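Local coordinates for protein type III effector HopU1 (Pseudomonas syringae pv. tomato, PDB 3U0J) that probably transfers ADP-ribose from NAD+ to arginine side chains of target proteins, acting as a bacterial effector in infected plants, at residues A[153-161]-A[224-232]; A[191-202]-A[239-250]. All coordinates share one frame; numbering follows the deposited sequence.

Interaction 1: residues A[153-161]-A[224-232]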
# COMPACT_ATOMS: atom_id res chain seq x y z
N SER A 153 -5.49 -0.65 -10.28
CA SER A 153 -6.05 0.34 -11.19
C SER A 153 -5.98 1.73 -10.58
O SER A 153 -5.60 2.68 -11.25
CB SER A 153 -7.49 0.00 -11.56
OG SER A 153 -8.03 0.95 -12.47
N ALA A 154 -6.34 1.84 -9.30
CA ALA A 154 -6.34 3.14 -8.65
C ALA A 154 -4.97 3.77 -8.77
O ALA A 154 -4.84 4.93 -9.21
CB ALA A 154 -6.72 3.01 -7.21
N LEU A 155 -3.94 3.03 -8.38
CA LEU A 155 -2.60 3.58 -8.41
C LEU A 155 -2.22 3.93 -9.85
O LEU A 155 -1.54 4.91 -10.08
CB LEU A 155 -1.59 2.62 -7.80
CG LEU A 155 -1.94 2.00 -6.44
CD1 LEU A 155 -0.78 1.16 -5.93
CD2 LEU A 155 -2.35 3.03 -5.40
N ASN A 156 -2.66 3.13 -10.81
CA ASN A 156 -2.32 3.42 -12.20
C ASN A 156 -2.95 4.74 -12.68
O ASN A 156 -2.25 5.60 -13.22
CB ASN A 156 -2.64 2.24 -13.14
CG ASN A 156 -1.55 1.17 -13.15
OD1 ASN A 156 -0.39 1.45 -12.88
ND2 ASN A 156 -1.92 -0.07 -13.48
N ARG A 157 -4.27 4.89 -12.48
CA ARG A 157 -5.00 6.12 -12.77
C ARG A 157 -4.28 7.33 -12.16
O ARG A 157 -4.11 8.35 -12.80
CB ARG A 157 -6.40 6.07 -12.14
CG ARG A 157 -7.60 5.86 -13.05
CD ARG A 157 -7.54 4.52 -13.64
NE ARG A 157 -8.80 3.78 -13.81
CZ ARG A 157 -9.43 3.65 -14.98
NH1 ARG A 157 -9.01 4.31 -16.05
NH2 ARG A 157 -10.50 2.88 -15.07
N LEU A 158 -3.87 7.21 -10.90
CA LEU A 158 -3.23 8.34 -10.21
C LEU A 158 -1.81 8.61 -10.68
O LEU A 158 -1.43 9.76 -10.88
CB LEU A 158 -3.21 8.14 -8.69
CG LEU A 158 -4.49 8.28 -7.87
CD1 LEU A 158 -4.31 7.65 -6.48
CD2 LEU A 158 -4.96 9.73 -7.76
N MET A 159 -1.00 7.57 -10.83
CA MET A 159 0.34 7.78 -11.36
C MET A 159 0.23 8.39 -12.77
O MET A 159 1.08 9.15 -13.19
CB MET A 159 1.17 6.49 -11.30
CG MET A 159 1.75 6.18 -9.92
SD MET A 159 2.83 4.74 -9.86
CE MET A 159 1.68 3.55 -10.48
N ASP A 160 -0.83 8.09 -13.50
CA ASP A 160 -0.96 8.62 -14.86
C ASP A 160 -1.05 10.12 -14.89
O ASP A 160 -0.55 10.76 -15.82
CB ASP A 160 -2.16 8.04 -15.60
CG ASP A 160 -1.88 6.66 -16.15
OD1 ASP A 160 -0.69 6.28 -16.15
OD2 ASP A 160 -2.84 5.98 -16.57
N VAL A 161 -1.69 10.70 -13.88
CA VAL A 161 -1.93 12.13 -13.89
C VAL A 161 -0.95 12.88 -13.00
O VAL A 161 -0.66 14.05 -13.22
CB VAL A 161 -3.40 12.47 -13.51
CG1 VAL A 161 -3.88 11.62 -12.36
CG2 VAL A 161 -3.56 13.93 -13.17
N LEU A 224 12.20 7.50 -5.29
CA LEU A 224 11.30 6.88 -6.23
C LEU A 224 11.36 7.61 -7.55
O LEU A 224 11.41 8.85 -7.59
CB LEU A 224 9.87 6.95 -5.70
CG LEU A 224 9.63 6.26 -4.36
CD1 LEU A 224 8.34 6.75 -3.73
CD2 LEU A 224 9.59 4.74 -4.55
N LYS A 225 11.36 6.85 -8.63
CA LYS A 225 11.15 7.44 -9.93
C LYS A 225 9.65 7.60 -10.16
O LYS A 225 9.20 8.55 -10.80
CB LYS A 225 11.77 6.56 -11.01
CG LYS A 225 13.26 6.33 -10.83
CD LYS A 225 13.84 5.50 -11.97
CE LYS A 225 15.34 5.35 -11.83
NZ LYS A 225 15.92 4.67 -13.02
N ARG A 226 8.86 6.67 -9.62
CA ARG A 226 7.43 6.67 -9.88
C ARG A 226 6.60 5.99 -8.79
O ARG A 226 6.80 4.82 -8.46
CB ARG A 226 7.17 6.04 -11.25
CG ARG A 226 5.79 6.29 -11.82
CD ARG A 226 5.75 6.01 -13.34
NE ARG A 226 4.43 5.57 -13.77
CZ ARG A 226 3.58 6.31 -14.48
NH1 ARG A 226 3.91 7.55 -14.85
NH2 ARG A 226 2.40 5.81 -14.81
N GLY A 227 5.66 6.74 -8.22
CA GLY A 227 4.80 6.22 -7.17
C GLY A 227 3.48 6.96 -7.04
O GLY A 227 3.26 7.99 -7.68
N ALA A 228 2.58 6.44 -6.22
CA ALA A 228 1.25 7.00 -6.17
C ALA A 228 0.97 7.78 -4.89
O ALA A 228 1.09 7.27 -3.78
CB ALA A 228 0.21 5.91 -6.38
N ASP A 229 0.61 9.04 -5.05
CA ASP A 229 0.24 9.84 -3.91
C ASP A 229 -1.25 9.64 -3.70
O ASP A 229 -2.07 10.16 -4.45
CB ASP A 229 0.55 11.30 -4.15
CG ASP A 229 0.10 12.18 -3.03
OD1 ASP A 229 -0.42 11.63 -2.04
OD2 ASP A 229 0.27 13.43 -3.12
N ILE A 230 -1.57 8.86 -2.67
CA ILE A 230 -2.93 8.47 -2.36
C ILE A 230 -3.46 9.22 -1.13
O ILE A 230 -4.51 8.88 -0.57
CB ILE A 230 -2.96 6.98 -2.01
CG1 ILE A 230 -2.06 6.73 -0.79
CG2 ILE A 230 -2.55 6.13 -3.23
CD1 ILE A 230 -2.28 5.42 -0.13
N SER A 231 -2.72 10.23 -0.69
CA SER A 231 -3.13 10.96 0.49
C SER A 231 -4.58 11.46 0.39
O SER A 231 -5.25 11.60 1.40
CB SER A 231 -2.18 12.11 0.77
OG SER A 231 -2.13 12.98 -0.34
N GLY A 232 -5.06 11.71 -0.82
CA GLY A 232 -6.43 12.17 -0.99
C GLY A 232 -7.49 11.14 -0.63
O GLY A 232 -8.56 11.49 -0.13
O HOH W 1 -0.08 10.25 -7.79

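Interaction 2: residues A[191-202]-A[239-250]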
# COMPACT_ATOMS: atom_id res chain seq x y z
N ARG A 191 18.66 -7.26 -5.48
CA ARG A 191 17.57 -6.30 -5.37
C ARG A 191 16.64 -6.56 -4.18
O ARG A 191 16.34 -7.70 -3.83
CB ARG A 191 16.76 -6.27 -6.67
CG ARG A 191 17.55 -5.73 -7.83
CD ARG A 191 16.88 -6.01 -9.15
NE ARG A 191 17.60 -5.33 -10.23
CZ ARG A 191 17.11 -5.13 -11.45
NH1 ARG A 191 15.89 -5.56 -11.76
NH2 ARG A 191 17.85 -4.49 -12.36
N TYR A 192 16.19 -5.48 -3.56
CA TYR A 192 15.11 -5.59 -2.62
C TYR A 192 13.83 -5.55 -3.42
O TYR A 192 13.55 -4.59 -4.14
CB TYR A 192 15.15 -4.43 -1.64
CG TYR A 192 14.07 -4.51 -0.58
CD1 TYR A 192 12.93 -3.74 -0.67
CD2 TYR A 192 14.20 -5.37 0.51
CE1 TYR A 192 11.94 -3.79 0.29
CE2 TYR A 192 13.22 -5.43 1.49
CZ TYR A 192 12.09 -4.64 1.37
OH TYR A 192 11.08 -4.69 2.31
N VAL A 193 13.04 -6.61 -3.31
CA VAL A 193 11.80 -6.74 -4.06
C VAL A 193 10.62 -6.94 -3.13
O VAL A 193 10.62 -7.85 -2.28
CB VAL A 193 11.88 -7.92 -5.04
CG1 VAL A 193 10.53 -8.12 -5.74
CG2 VAL A 193 12.99 -7.68 -6.05
N GLU A 194 9.61 -6.09 -3.28
CA GLU A 194 8.39 -6.20 -2.47
C GLU A 194 7.17 -6.62 -3.30
O GLU A 194 6.65 -5.85 -4.11
CB GLU A 194 8.11 -4.88 -1.75
CG GLU A 194 6.73 -4.86 -1.10
CD GLU A 194 6.57 -5.94 -0.07
OE1 GLU A 194 5.87 -6.94 -0.34
OE2 GLU A 194 7.19 -5.80 1.01
N PRO A 195 6.72 -7.87 -3.12
CA PRO A 195 5.60 -8.38 -3.94
C PRO A 195 4.29 -7.69 -3.62
O PRO A 195 3.41 -7.62 -4.48
CB PRO A 195 5.51 -9.86 -3.55
CG PRO A 195 6.92 -10.19 -3.04
CD PRO A 195 7.41 -8.94 -2.39
N ALA A 196 4.14 -7.17 -2.41
CA ALA A 196 2.90 -6.51 -2.04
C ALA A 196 2.94 -5.02 -2.38
O ALA A 196 3.88 -4.56 -3.02
CB ALA A 196 2.59 -6.73 -0.58
N PHE A 197 1.92 -4.28 -1.97
CA PHE A 197 1.84 -2.84 -2.21
C PHE A 197 2.66 -2.11 -1.17
O PHE A 197 2.22 -2.00 -0.03
CB PHE A 197 0.38 -2.38 -2.05
CG PHE A 197 -0.54 -2.96 -3.08
CD1 PHE A 197 -0.67 -2.37 -4.32
CD2 PHE A 197 -1.26 -4.09 -2.81
CE1 PHE A 197 -1.50 -2.91 -5.28
CE2 PHE A 197 -2.08 -4.65 -3.76
CZ PHE A 197 -2.21 -4.05 -5.00
N MET A 198 3.84 -1.59 -1.52
CA MET A 198 4.65 -0.88 -0.53
C MET A 198 4.05 0.46 -0.13
O MET A 198 3.55 1.23 -0.97
CB MET A 198 6.09 -0.67 -0.98
CG MET A 198 7.01 -0.48 0.23
SD MET A 198 8.68 0.01 -0.18
CE MET A 198 9.34 -1.51 -0.80
N SER A 199 4.10 0.72 1.16
CA SER A 199 3.52 1.93 1.70
C SER A 199 4.64 2.74 2.30
O SER A 199 5.46 2.21 3.05
CB SER A 199 2.49 1.59 2.77
OG SER A 199 2.05 2.76 3.42
N THR A 200 4.69 4.02 1.98
CA THR A 200 5.82 4.84 2.39
C THR A 200 5.31 6.22 2.79
O THR A 200 4.16 6.55 2.51
CB THR A 200 6.85 4.98 1.24
OG1 THR A 200 6.32 5.85 0.22
CG2 THR A 200 7.19 3.61 0.63
N THR A 201 6.15 7.02 3.44
CA THR A 201 5.70 8.35 3.82
C THR A 201 6.71 9.42 3.42
O THR A 201 7.90 9.19 3.47
CB THR A 201 5.42 8.44 5.33
OG1 THR A 201 4.98 9.76 5.64
CG2 THR A 201 6.67 8.18 6.08
N ARG A 202 6.21 10.58 3.01
CA ARG A 202 7.08 11.70 2.70
C ARG A 202 7.76 12.31 3.94
O ARG A 202 8.81 12.94 3.84
CB ARG A 202 6.29 12.79 1.99
CG ARG A 202 6.21 12.62 0.50
CD ARG A 202 5.38 13.74 -0.11
NE ARG A 202 3.96 13.46 0.05
CZ ARG A 202 3.02 13.91 -0.77
NH1 ARG A 202 3.36 14.69 -1.79
NH2 ARG A 202 1.74 13.58 -0.56
N GLU A 239 -0.86 11.28 7.15
CA GLU A 239 0.26 10.36 7.08
C GLU A 239 1.06 10.62 5.79
O GLU A 239 2.18 10.14 5.65
CB GLU A 239 -0.20 8.89 7.18
CG GLU A 239 -0.53 8.42 8.60
CD GLU A 239 -1.41 7.14 8.65
OE1 GLU A 239 -1.75 6.58 7.58
OE2 GLU A 239 -1.77 6.71 9.78
N GLU A 240 0.49 11.39 4.87
CA GLU A 240 1.17 11.83 3.64
C GLU A 240 1.84 10.70 2.86
O GLU A 240 2.98 10.85 2.42
CB GLU A 240 2.21 12.91 3.92
CG GLU A 240 1.63 14.29 4.24
CD GLU A 240 2.67 15.41 4.09
OE1 GLU A 240 3.72 15.19 3.43
OE2 GLU A 240 2.43 16.53 4.62
N GLU A 241 1.12 9.60 2.67
CA GLU A 241 1.71 8.42 2.06
C GLU A 241 1.77 8.34 0.52
O GLU A 241 0.92 8.85 -0.19
CB GLU A 241 1.11 7.15 2.65
CG GLU A 241 -0.37 7.18 2.76
CD GLU A 241 -0.89 6.11 3.69
OE1 GLU A 241 -1.76 6.48 4.53
OE2 GLU A 241 -0.44 4.92 3.59
N ILE A 242 2.83 7.69 0.05
CA ILE A 242 3.01 7.33 -1.33
C ILE A 242 2.99 5.80 -1.37
O ILE A 242 3.66 5.17 -0.54
CB ILE A 242 4.38 7.82 -1.80
CG1 ILE A 242 4.51 9.32 -1.59
CG2 ILE A 242 4.61 7.44 -3.23
CD1 ILE A 242 3.44 10.11 -2.27
N MET A 243 2.22 5.21 -2.29
CA MET A 243 2.06 3.74 -2.36
C MET A 243 2.64 3.25 -3.69
O MET A 243 2.54 3.96 -4.70
CB MET A 243 0.57 3.35 -2.22
CG MET A 243 0.25 1.83 -2.18
SD MET A 243 -1.49 1.39 -1.84
CE MET A 243 -1.61 1.72 -0.09
N LEU A 244 3.29 2.09 -3.69
CA LEU A 244 3.86 1.54 -4.93
C LEU A 244 3.03 0.39 -5.45
O LEU A 244 2.41 -0.32 -4.68
CB LEU A 244 5.28 1.03 -4.71
CG LEU A 244 6.41 2.04 -4.52
CD1 LEU A 244 6.08 3.29 -5.27
CD2 LEU A 244 6.55 2.38 -3.07
N PRO A 245 3.03 0.18 -6.77
CA PRO A 245 2.35 -0.98 -7.37
C PRO A 245 3.00 -2.30 -6.93
O PRO A 245 4.17 -2.28 -6.57
CB PRO A 245 2.58 -0.80 -8.87
CG PRO A 245 2.98 0.63 -9.05
CD PRO A 245 3.69 1.01 -7.79
N MET A 246 2.26 -3.41 -6.98
CA MET A 246 2.82 -4.74 -6.74
C MET A 246 4.20 -4.92 -7.40
O MET A 246 4.46 -4.35 -8.46
CB MET A 246 1.88 -5.83 -7.27
CG MET A 246 0.53 -5.94 -6.59
SD MET A 246 -0.54 -7.08 -7.51
CE MET A 246 0.09 -6.90 -9.17
N MET A 247 5.06 -5.74 -6.79
CA MET A 247 6.35 -6.10 -7.38
C MET A 247 7.27 -4.92 -7.66
O MET A 247 7.94 -4.88 -8.70
CB MET A 247 6.17 -6.92 -8.66
CG MET A 247 5.98 -8.41 -8.39
SD MET A 247 7.32 -9.16 -7.45
CE MET A 247 6.43 -10.46 -6.64
N SER A 248 7.32 -3.97 -6.73
CA SER A 248 8.28 -2.89 -6.81
C SER A 248 9.67 -3.41 -6.47
O SER A 248 9.84 -4.28 -5.61
CB SER A 248 7.91 -1.77 -5.86
OG SER A 248 8.04 -2.23 -4.53
N GLU A 249 10.67 -2.87 -7.16
CA GLU A 249 12.01 -3.42 -7.14
C GLU A 249 13.02 -2.32 -6.81
O GLU A 249 12.94 -1.22 -7.38
CB GLU A 249 12.30 -3.99 -8.52
CG GLU A 249 13.11 -5.25 -8.53
CD GLU A 249 12.75 -6.19 -9.67
OE1 GLU A 249 11.59 -6.15 -10.18
OE2 GLU A 249 13.63 -6.99 -10.05
N PHE A 250 13.96 -2.60 -5.90
CA PHE A 250 14.95 -1.58 -5.48
C PHE A 250 16.40 -2.05 -5.41
O PHE A 250 16.69 -3.20 -5.07
CB PHE A 250 14.58 -0.97 -4.12
CG PHE A 250 13.17 -0.48 -4.05
CD1 PHE A 250 12.85 0.83 -4.35
CD2 PHE A 250 12.14 -1.35 -3.70
CE1 PHE A 250 11.55 1.28 -4.30
CE2 PHE A 250 10.84 -0.92 -3.65
CZ PHE A 250 10.54 0.41 -3.95
O HOH W 2 5.06 -2.30 -3.88

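Interaction 1: residues A[153-161]-A[224-232]
In the ADP-ribosyltransferase fold, helix 145-162 packs across an edge strand of a small antiparallel sheet, with Met159, Leu155 and Leu158 meeting Gly227, Ala228 and Ile230. The axes of helix 153-161 and strand 227-229 approach to 7.4 Å and cross at almost a right angle (89°). Small residues suit this closeness: Gly227 carries no side chain, and Ala228 offers the helix just a methyl group. Met159, long and flexible, lies over the glycine, its SD 3.6 Å from Gly227 CA, while its CG touches Ala228 CB at 3.9 Å. Leu155 CD2 sits where the strand runs out, 4.0 Å from Ala228 CB and 3.8 Å from Ile230 CG2 in the loop that follows. Leu158 CD1 comes to that same Ile230 CG2 at 4.0 Å, the two side chains crossing about perpendicularly. With Ile230 CG1 set between the backbone N and the carbonyl carbon (chi1 60°), the CG2 branch is the one that meets both leucines; Ile95 of helix 89-99 also touches Leu158 and Ile230. At the more open end, the extended Arg226 brings one guanidinium face over Met159 CB. Its NH2 forms a salt bridge with Asp160 OD1 at 3.4 Å, at the guanidinium edge, the hydrogen bond within it weak. Asp160 is held more firmly by Tyr38, and Arg36 shares its charge. A water spans the two backbones, accepting from Asp229 N and giving a weak bond to Leu158 O. The strand's last residue, Asp229, opens an Asx turn, its OD1 accepting from Ser231 N at 3.0 Å and also from Ser231 OG.

Interaction 2: residues A[191-202]-A[239-250]
Ile242 O is gripped twice by Thr200, through its backbone N at 3.0 Å and its hydroxyl OG1 at 2.8 Å, in an antiparallel pairing that joins two stretches resembling motifs of arginine-specific ADP-ribosyltransferases. Ser199-Thr200-Thr201 resembles their Ser-Thr-Ser motif, and Glu239 to Glu241 match the Glu-x-Glu motif, consistent with an active site here. Placing OG1 between the Thr200 backbone N and carbonyl carbon (chi1 72°) lets threonine bond the same carbonyl twice. Thr201 OG1 meets Glu239 O at 2.8 Å, tying the start of the glutamate segment to the strand, and Ser199 OG bonds weakly to Glu241 OE2, while the other oxygen, OE1, is bonded to Ser234 OG. Between the strand pairs, Met198 N donates a hydrogen bond to a water close to Ala196 O and Pro245 O. Phe197 and Met246 are both buried, and the unbranched methionine can lay its CG over one ring face, 4.0 Å from the Phe197 centroid, a CH-pi contact. Further along, Tyr192 and Phe250 point the same way, with Phe250 CD2 at the tyrosine ring edge. At the outer end Glu249 OE1 binds Arg133, while OE2 receives Arg191 NH1 at 3.2 Å, from 63° above the carboxylate plane.

The centres of interactions 1 and 2 lie 11 Å apart, and their segments alternate along the chain: 153-161, 191-202, 224-232, 239-250. The contacts meet in one three-stranded antiparallel sheet, ordered 199-201, 241-243, 227-229. Interaction 2 supplies one seam of it, and a probable hydrogen bond from Met243 N to Ala228 O, at 2.8 Å, belongs to the other. Interaction 1 lays helix 145-162 against the edge strand, and a salt bridge from Arg202 to Asp229 bridges the contacts. Through strands 192-194 and 248-257, interaction 2 continues from this sheet into the five-stranded one. The Ser-Thr-Ser-like and Glu-x-Glu-like stretches are thereby placed side by side, consistent with an active site of this family.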